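Local coordinates for Lmo2184 protein (PDB 5JOQ) that probably binds heme or a related iron compound at the cell surface as the substrate-binding lipoprotein of an ABC transporter, at residues A[86-100]-A[108-121]. Numbering follows the deposited sequence.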
ATOM      1  N   ILE A  86     -15.191  16.878  14.379  1.00 33.81           N
ATOM      2  CA  ILE A  86     -16.390  16.268  14.949  1.00 32.09           C
ATOM      3  C   ILE A  86     -16.966  17.143  16.060  1.00 38.54           C
ATOM      4  O   ILE A  86     -18.185  17.337  16.140  1.00 36.26           O
ATOM      5  CB  ILE A  86     -16.092  14.841  15.433  1.00 31.08           C
ATOM      6  CG1 ILE A  86     -15.654  13.990  14.240  1.00 29.77           C
ATOM      7  CG2 ILE A  86     -17.340  14.217  16.051  1.00 28.38           C
ATOM      8  CD1 ILE A  86     -15.317  12.546  14.601  1.00 28.07           C
ATOM      9  N   ARG A  87     -16.104  17.714  16.911  1.00 39.71           N
ATOM     10  CA  ARG A  87     -16.595  18.594  17.969  1.00 45.71           C
ATOM     11  C   ARG A  87     -17.417  19.741  17.396  1.00 45.37           C
ATOM     12  O   ARG A  87     -18.512  20.047  17.886  1.00 43.25           O
ATOM     13  CB  ARG A  87     -15.428  19.156  18.782  1.00 51.89           C
ATOM     14  CG  ARG A  87     -14.610  18.135  19.529  1.00 56.72           C
ATOM     15  CD  ARG A  87     -13.710  18.829  20.556  1.00 65.50           C
ATOM     16  NE  ARG A  87     -14.502  19.549  21.551  1.00 72.22           N
ATOM     17  CZ  ARG A  87     -14.044  19.956  22.730  1.00 78.83           C
ATOM     18  NH1 ARG A  87     -12.786  19.715  23.075  1.00 81.26           N
ATOM     19  NH2 ARG A  87     -14.850  20.600  23.565  1.00 82.30           N
ATOM     20  N   MET A  88     -16.922  20.327  16.329  1.00 46.23           N
ATOM     21  CA  MET A  88     -17.568  21.459  15.701  1.00 50.26           C
ATOM     22  C   MET A  88     -18.981  21.111  15.259  1.00 45.42           C
ATOM     23  O   MET A  88     -19.855  21.963  15.246  1.00 40.80           O
ATOM     24  CB  MET A  88     -16.732  21.919  14.512  1.00 58.81           C
ATOM     25  CG  MET A  88     -17.378  22.970  13.633  1.00 70.70           C
ATOM     26  SD  MET A  88     -18.378  22.274  12.310  1.00 76.00           S
ATOM     27  CE  MET A  88     -17.192  21.130  11.599  1.00 72.08           C
ATOM     28  N   LEU A  89     -19.190  19.856  14.882  1.00 41.15           N
ATOM     29  CA  LEU A  89     -20.480  19.410  14.379  1.00 40.26           C
ATOM     30  C   LEU A  89     -21.497  19.216  15.488  1.00 38.36           C
ATOM     31  O   LEU A  89     -22.663  18.966  15.180  1.00 37.91           O
ATOM     32  CB  LEU A  89     -20.344  18.096  13.591  1.00 33.14           C
ATOM     33  CG  LEU A  89     -19.540  18.087  12.278  1.00 33.95           C
ATOM     34  CD1 LEU A  89     -19.282  16.635  11.768  1.00 31.22           C
ATOM     35  CD2 LEU A  89     -20.201  18.931  11.187  1.00 34.79           C
ATOM     36  N   LYS A  90     -21.076  19.321  16.750  1.00 35.52           N
ATOM     37  CA  LYS A  90     -21.917  19.155  17.933  1.00 40.06           C
ATOM     38  C   LYS A  90     -22.858  17.945  17.782  1.00 35.28           C
ATOM     39  O   LYS A  90     -24.075  18.084  17.902  1.00 35.09           O
ATOM     40  CB  LYS A  90     -22.707  20.427  18.228  1.00 42.87           C
ATOM     41  CG  LYS A  90     -21.804  21.628  18.470  1.00 51.46           C
ATOM     42  CD  LYS A  90     -22.579  22.873  18.857  1.00 62.04           C
ATOM     43  CE  LYS A  90     -23.492  23.343  17.728  1.00 68.40           C
ATOM     44  NZ  LYS A  90     -23.291  24.787  17.367  1.00 73.28           N
ATOM     45  N   PRO A  91     -22.312  16.762  17.541  1.00 32.16           N
ATOM     46  CA  PRO A  91     -23.175  15.592  17.336  1.00 30.85           C
ATOM     47  C   PRO A  91     -23.795  15.113  18.640  1.00 32.99           C
ATOM     48  O   PRO A  91     -23.264  15.340  19.731  1.00 31.96           O
ATOM     49  CB  PRO A  91     -22.214  14.541  16.764  1.00 30.79           C
ATOM     50  CG  PRO A  91     -20.867  14.936  17.336  1.00 28.24           C
ATOM     51  CD  PRO A  91     -20.878  16.439  17.430  1.00 30.71           C
ATOM     52  N   ASP A  92     -24.939  14.439  18.508  1.00 32.20           N
ATOM     53  CA  ASP A  92     -25.542  13.698  19.615  1.00 29.16           C
ATOM     54  C   ASP A  92     -24.914  12.313  19.779  1.00 26.96           C
ATOM     55  O   ASP A  92     -24.886  11.768  20.890  1.00 28.99           O
ATOM     56  CB  ASP A  92     -27.048  13.560  19.379  1.00 28.73           C
ATOM     57  CG  ASP A  92     -27.742  14.910  19.251  1.00 32.61           C
ATOM     58  OD1 ASP A  92     -27.618  15.706  20.193  1.00 32.78           O
ATOM     59  OD2 ASP A  92     -28.357  15.185  18.200  1.00 32.99           O
ATOM     60  N   MET A  93     -24.399  11.738  18.699  1.00 23.57           N
ATOM     61  CA  MET A  93     -23.809  10.409  18.761  1.00 24.14           C
ATOM     62  C   MET A  93     -22.738  10.271  17.684  1.00 24.27           C
ATOM     63  O   MET A  93     -22.936  10.701  16.545  1.00 25.90           O
ATOM     64  CB  MET A  93     -24.887   9.328  18.575  1.00 22.74           C
ATOM     65  CG  MET A  93     -24.346   7.879  18.632  1.00 24.90           C
ATOM     66  SD  MET A  93     -23.636   7.499  20.262  1.00 31.23           S
ATOM     67  CE  MET A  93     -25.013   7.884  21.376  1.00 28.66           C
ATOM     68  N   VAL A  94     -21.610   9.668  18.045  1.00 20.53           N
ATOM     69  CA  VAL A  94     -20.552   9.302  17.098  1.00 19.58           C
ATOM     70  C   VAL A  94     -20.493   7.775  17.074  1.00 20.03           C
ATOM     71  O   VAL A  94     -20.450   7.150  18.135  1.00 20.60           O
ATOM     72  CB  VAL A  94     -19.195   9.899  17.515  1.00 21.90           C
ATOM     73  CG1 VAL A  94     -18.086   9.485  16.528  1.00 19.21           C
ATOM     74  CG2 VAL A  94     -19.270  11.453  17.664  1.00 22.77           C
ATOM     75  N   LEU A  95     -20.530   7.169  15.883  1.00 17.77           N
ATOM     76  CA  LEU A  95     -20.573   5.714  15.736  1.00 14.46           C
ATOM     77  C   LEU A  95     -19.233   5.186  15.218  1.00 18.29           C
ATOM     78  O   LEU A  95     -18.747   5.617  14.161  1.00 18.05           O
ATOM     79  CB  LEU A  95     -21.695   5.282  14.789  1.00 14.49           C
ATOM     80  CG  LEU A  95     -23.125   5.702  15.151  1.00 17.16           C
ATOM     81  CD1 LEU A  95     -24.037   5.229  14.044  1.00 16.24           C
ATOM     82  CD2 LEU A  95     -23.584   5.079  16.490  1.00 17.24           C
ATOM     83  N   SER A  96     -18.658   4.232  15.942  1.00 14.57           N
ATOM     84  CA  SER A  96     -17.400   3.590  15.536  1.00 13.58           C
ATOM     85  C   SER A  96     -17.611   2.095  15.771  1.00 17.54           C
ATOM     86  O   SER A  96     -18.754   1.636  15.948  1.00 14.97           O
ATOM     87  CB  SER A  96     -16.217   4.181  16.311  1.00 15.61           C
ATOM     88  OG  SER A  96     -14.979   3.561  15.953  1.00 18.39           O
ATOM     89  N   THR A  97     -16.516   1.322  15.815  1.00 15.02           N
ATOM     90  CA  THR A  97     -16.631  -0.128  15.993  1.00 14.96           C
ATOM     91  C   THR A  97     -15.875  -0.587  17.239  1.00 15.26           C
ATOM     92  O   THR A  97     -14.906   0.051  17.702  1.00 16.13           O
ATOM     93  CB  THR A  97     -16.089  -0.906  14.780  1.00 19.28           C
ATOM     94  OG1 THR A  97     -14.673  -0.668  14.649  1.00 18.99           O
ATOM     95  CG2 THR A  97     -16.830  -0.534  13.459  1.00 17.52           C
ATOM     96  N   LYS A  98     -16.301  -1.748  17.742  1.00 14.06           N
ATOM     97  CA  LYS A  98     -15.640  -2.385  18.882  1.00 15.52           C
ATOM     98  C   LYS A  98     -14.160  -2.588  18.621  1.00 16.05           C
ATOM     99  O   LYS A  98     -13.328  -2.419  19.527  1.00 17.32           O
ATOM    100  CB  LYS A  98     -16.288  -3.747  19.154  1.00 21.55           C
ATOM    101  CG  LYS A  98     -16.396  -4.137  20.609  1.00 33.46           C
ATOM    102  CD  LYS A  98     -17.555  -3.373  21.285  1.00 41.09           C
ATOM    103  CE  LYS A  98     -17.368  -3.288  22.802  1.00 46.73           C
ATOM    104  NZ  LYS A  98     -18.012  -2.065  23.388  1.00 46.92           N
ATOM    105  N   THR A  99     -13.812  -3.001  17.392  1.00 12.95           N
ATOM    106  CA  THR A  99     -12.407  -3.311  17.116  1.00 15.94           C
ATOM    107  C   THR A  99     -11.526  -2.070  17.225  1.00 14.71           C
ATOM    108  O   THR A  99     -10.330  -2.183  17.528  1.00 15.90           O
ATOM    109  CB  THR A  99     -12.300  -3.985  15.733  1.00 14.03           C
ATOM    110  OG1 THR A  99     -12.949  -5.284  15.798  1.00 11.70           O
ATOM    111  CG2 THR A  99     -10.806  -4.144  15.297  1.00 11.83           C
ATOM    112  N   LEU A 100     -12.097  -0.877  17.021  1.00 12.30           N
ATOM    113  CA  LEU A 100     -11.380   0.378  17.203  1.00 15.56           C
ATOM    114  C   LEU A 100     -11.553   1.008  18.586  1.00 17.55           C
ATOM    115  O   LEU A 100     -10.984   2.068  18.832  1.00 17.44           O
ATOM    116  CB  LEU A 100     -11.826   1.391  16.134  1.00 14.55           C
ATOM    117  CG  LEU A 100     -10.956   1.364  14.869  1.00 16.51           C
ATOM    118  CD1 LEU A 100      -9.510   1.908  15.171  1.00 18.45           C
ATOM    119  CD2 LEU A 100     -10.893  -0.048  14.289  1.00 17.06           C
ATOM    120  N   PHE A 108     -12.419  10.385  22.157  1.00 22.33           N
ATOM    121  CA  PHE A 108     -13.817  10.806  22.223  1.00 25.22           C
ATOM    122  C   PHE A 108     -14.195  11.314  23.619  1.00 30.30           C
ATOM    123  O   PHE A 108     -14.790  12.390  23.765  1.00 32.79           O
ATOM    124  CB  PHE A 108     -14.736   9.643  21.798  1.00 23.59           C
ATOM    125  CG  PHE A 108     -14.633   9.280  20.337  1.00 28.22           C
ATOM    126  CD1 PHE A 108     -14.491  10.263  19.361  1.00 32.63           C
ATOM    127  CD2 PHE A 108     -14.709   7.949  19.929  1.00 29.25           C
ATOM    128  CE1 PHE A 108     -14.396   9.925  18.001  1.00 30.48           C
ATOM    129  CE2 PHE A 108     -14.630   7.603  18.558  1.00 27.47           C
ATOM    130  CZ  PHE A 108     -14.455   8.591  17.606  1.00 28.16           C
ATOM    131  N   GLU A 109     -13.886  10.538  24.660  1.00 30.23           N
ATOM    132  CA  GLU A 109     -14.201  10.965  26.025  1.00 32.96           C
ATOM    133  C   GLU A 109     -13.549  12.297  26.344  1.00 37.66           C
ATOM    134  O   GLU A 109     -14.183  13.196  26.911  1.00 37.81           O
ATOM    135  CB  GLU A 109     -13.742   9.914  27.031  1.00 36.12           C
ATOM    136  CG  GLU A 109     -14.609   8.672  27.061  1.00 43.99           C
ATOM    137  CD  GLU A 109     -14.032   7.564  27.939  1.00 53.17           C
ATOM    138  OE1 GLU A 109     -12.810   7.574  28.214  1.00 57.87           O
ATOM    139  OE2 GLU A 109     -14.804   6.674  28.347  1.00 56.96           O
ATOM    140  N   GLY A 110     -12.274  12.438  25.988  1.00 38.03           N
ATOM    141  CA  GLY A 110     -11.581  13.692  26.221  1.00 40.17           C
ATOM    142  C   GLY A 110     -12.248  14.863  25.527  1.00 39.42           C
ATOM    143  O   GLY A 110     -12.265  15.976  26.052  1.00 37.81           O
ATOM    144  N   ALA A 111     -12.815  14.631  24.343  1.00 35.92           N
ATOM    145  CA  ALA A 111     -13.478  15.688  23.592  1.00 37.68           C
ATOM    146  C   ALA A 111     -14.943  15.855  23.983  1.00 39.21           C
ATOM    147  O   ALA A 111     -15.649  16.659  23.363  1.00 37.88           O
ATOM    148  CB  ALA A 111     -13.372  15.419  22.088  1.00 36.39           C
ATOM    149  N   ASP A 112     -15.412  15.115  24.990  1.00 39.14           N
ATOM    150  CA  ASP A 112     -16.804  15.200  25.438  1.00 41.62           C
ATOM    151  C   ASP A 112     -17.781  14.801  24.339  1.00 36.95           C
ATOM    152  O   ASP A 112     -18.871  15.357  24.237  1.00 38.07           O
ATOM    153  CB  ASP A 112     -17.129  16.599  25.953  1.00 48.84           C
ATOM    154  CG  ASP A 112     -16.364  16.929  27.200  1.00 58.41           C
ATOM    155  OD1 ASP A 112     -16.352  16.059  28.097  1.00 59.14           O
ATOM    156  OD2 ASP A 112     -15.756  18.029  27.271  1.00 63.63           O
ATOM    157  N   LEU A 113     -17.397  13.821  23.518  1.00 30.34           N
ATOM    158  CA  LEU A 113     -18.251  13.303  22.458  1.00 32.03           C
ATOM    159  C   LEU A 113     -18.847  11.965  22.882  1.00 33.57           C
ATOM    160  O   LEU A 113     -18.109  11.033  23.214  1.00 36.27           O
ATOM    161  CB  LEU A 113     -17.465  13.133  21.160  1.00 33.89           C
ATOM    162  CG  LEU A 113     -16.804  14.403  20.618  1.00 38.92           C
ATOM    163  CD1 LEU A 113     -15.835  14.048  19.502  1.00 40.26           C
ATOM    164  CD2 LEU A 113     -17.858  15.395  20.148  1.00 40.00           C
ATOM    165  N   GLU A 114     -20.172  11.875  22.863  1.00 29.68           N
ATOM    166  CA  GLU A 114     -20.860  10.613  23.109  1.00 31.94           C
ATOM    167  C   GLU A 114     -20.614   9.648  21.952  1.00 27.57           C
ATOM    168  O   GLU A 114     -20.788  10.013  20.788  1.00 27.52           O
ATOM    169  CB  GLU A 114     -22.358  10.880  23.263  1.00 41.01           C
ATOM    170  CG  GLU A 114     -23.195   9.642  23.526  1.00 53.35           C
ATOM    171  CD  GLU A 114     -23.187   9.226  24.990  1.00 65.03           C
ATOM    172  OE1 GLU A 114     -22.643   9.987  25.832  1.00 68.54           O
ATOM    173  OE2 GLU A 114     -23.727   8.133  25.292  1.00 68.11           O
ATOM    174  N   ALA A 115     -20.219   8.412  22.253  1.00 24.37           N
ATOM    175  CA  ALA A 115     -19.808   7.503  21.187  1.00 25.34           C
ATOM    176  C   ALA A 115     -20.277   6.091  21.492  1.00 25.54           C
ATOM    177  O   ALA A 115     -20.332   5.669  22.650  1.00 28.33           O
ATOM    178  CB  ALA A 115     -18.294   7.518  20.974  1.00 23.04           C
ATOM    179  N   ASP A 116     -20.616   5.370  20.428  1.00 19.36           N
ATOM    180  CA  ASP A 116     -21.077   3.994  20.493  1.00 19.82           C
ATOM    181  C   ASP A 116     -20.149   3.149  19.626  1.00 19.83           C
ATOM    182  O   ASP A 116     -19.971   3.447  18.437  1.00 16.73           O
ATOM    183  CB  ASP A 116     -22.519   3.915  19.981  1.00 24.52           C
ATOM    184  CG  ASP A 116     -23.218   2.605  20.333  1.00 37.79           C
ATOM    185  OD1 ASP A 116     -22.573   1.681  20.878  1.00 42.59           O
ATOM    186  OD2 ASP A 116     -24.428   2.507  20.040  1.00 42.93           O
ATOM    187  N   PHE A 117     -19.553   2.108  20.208  1.00 15.05           N
ATOM    188  CA  PHE A 117     -18.632   1.233  19.486  1.00 15.22           C
ATOM    189  C   PHE A 117     -19.387  -0.054  19.158  1.00 14.45           C
ATOM    190  O   PHE A 117     -19.630  -0.880  20.042  1.00 15.68           O
ATOM    191  CB  PHE A 117     -17.363   0.975  20.296  1.00 15.43           C
ATOM    192  CG  PHE A 117     -16.530   2.221  20.511  1.00 17.28           C
ATOM    193  CD1 PHE A 117     -15.650   2.649  19.534  1.00 18.45           C
ATOM    194  CD2 PHE A 117     -16.696   2.984  21.661  1.00 20.38           C
ATOM    195  CE1 PHE A 117     -14.909   3.803  19.697  1.00 23.93           C
ATOM    196  CE2 PHE A 117     -15.950   4.152  21.846  1.00 26.12           C
ATOM    197  CZ  PHE A 117     -15.053   4.552  20.853  1.00 26.21           C
ATOM    198  N   LEU A 118     -19.794  -0.183  17.894  1.00 11.76           N
ATOM    199  CA  LEU A 118     -20.650  -1.275  17.422  1.00 13.11           C
ATOM    200  C   LEU A 118     -19.824  -2.536  17.184  1.00 14.49           C
ATOM    201  O   LEU A 118     -18.746  -2.467  16.605  1.00 14.44           O
ATOM    202  CB  LEU A 118     -21.316  -0.872  16.111  1.00 12.90           C
ATOM    203  CG  LEU A 118     -21.971   0.525  16.141  1.00 19.14           C
ATOM    204  CD1 LEU A 118     -22.566   0.870  14.761  1.00 17.23           C
ATOM    205  CD2 LEU A 118     -23.028   0.595  17.232  1.00 19.19           C
ATOM    206  N   ASP A 119     -20.326  -3.689  17.627  1.00 11.04           N
ATOM    207  CA  ASP A 119     -19.568  -4.939  17.508  1.00 14.37           C
ATOM    208  C   ASP A 119     -19.819  -5.548  16.122  1.00 15.06           C
ATOM    209  O   ASP A 119     -20.889  -6.123  15.867  1.00 13.18           O
ATOM    210  CB  ASP A 119     -19.977  -5.912  18.611  1.00 13.94           C
ATOM    211  CG  ASP A 119     -19.103  -7.166  18.619  1.00 17.09           C
ATOM    212  OD1 ASP A 119     -18.361  -7.376  17.640  1.00 15.49           O
ATOM    213  OD2 ASP A 119     -19.134  -7.925  19.600  1.00 15.07           O
ATOM    214  N   PHE A 120     -18.834  -5.430  15.226  1.00 12.10           N
ATOM    215  CA  PHE A 120     -18.912  -6.007  13.879  1.00 12.47           C
ATOM    216  C   PHE A 120     -17.987  -7.229  13.710  1.00 10.51           C
ATOM    217  O   PHE A 120     -17.482  -7.507  12.601  1.00 10.97           O
ATOM    218  CB  PHE A 120     -18.606  -4.922  12.841  1.00 11.78           C
ATOM    219  CG  PHE A 120     -19.754  -3.911  12.638  1.00 17.53           C
ATOM    220  CD1 PHE A 120     -20.898  -3.946  13.438  1.00 15.57           C
ATOM    221  CD2 PHE A 120     -19.672  -2.945  11.650  1.00 20.05           C
ATOM    222  CE1 PHE A 120     -21.978  -3.032  13.221  1.00 15.20           C
ATOM    223  CE2 PHE A 120     -20.718  -2.018  11.437  1.00 20.27           C
ATOM    224  CZ  PHE A 120     -21.852  -2.050  12.205  1.00 16.76           C
ATOM    225  N   THR A 121     -17.734  -7.966  14.797  1.00 11.06           N
ATOM    226  CA  THR A 121     -16.841  -9.124  14.692  1.00 10.43           C
ATOM    227  C   THR A 121     -17.538 -10.386  14.178  1.00 11.40           C
ATOM    228  O   THR A 121     -16.850 -11.372  13.930  1.00 11.57           O
ATOM    229  CB  THR A 121     -16.183  -9.430  16.044  1.00 10.75           C
ATOM    230  OG1 THR A 121     -17.199  -9.649  17.056  1.00 14.25           O
ATOM    231  CG2 THR A 121     -15.288  -8.223  16.480  1.00 10.84           C
TER
HETATM  232  O   HOH W   1     -21.857  14.262  22.501  1.00 40.01           O
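Val94 and Ala115 pair at the start of a parallel beta-alpha-beta unit in which strand 93-97, helix 101-110 and strand 115-118 follow one another, an arrangement that illustrates how lobes of periplasmic-binding-protein type are built. Five backbone hydrogen bonds join the strands. Val94 N donates to Glu114 O and Val94 O accepts from Asp116 N; Ser96 repeats the pattern, its N meeting Asp116 O almost straight (N-H...O 178°) and its O receiving Leu118 N. The last bond, Lys98 N to Leu118 O at 2.8 Å, arrives 53° out of the carbonyl plane. A water continues the pairing backward, accepting from Glu114 N and donating to Pro91 O. On its other edge strand 93-97 bonds to strand 37-39, which makes it the central strand of three.

Apolar packing fills the face turned to the connecting helix. Val94 CG1, anti to the backbone N (chi1 179°), reaches Phe108 CZ at 3.9 Å, while CG2 faces Leu113 CB. The two methyls of Leu113 divide their work: CD1 lies 3.8 Å from Ile86 CG2, and CD2 nears Arg87 CA and Pro91 CG. Further along, Ser96 CB sits 3.6 Å from Phe117 CD1, meeting the ring obliquely, while the ring's edge points at the backbone of Thr97.

The opposite face, carrying Leu95 and Leu118, is covered by helices 42-50 and 123-136. There Met93, bent at chi2, brings its sulfur over to strand 115-118, where SD lies 3.8 Å from Asp116 CB, a carbon that Leu95 CD2 also touches.

Polar side chains gather just past the C-terminal ends of the two strands. Lys98 lays its CD against Phe117 O and pairs its ammonium with Glu101. Beyond strand 115-118, an Asx turn closes on Asp119 OD1, which accepts both Thr121 N (3.0 Å) and, on its syn lone pair, Thr121 OG1 (2.6 Å).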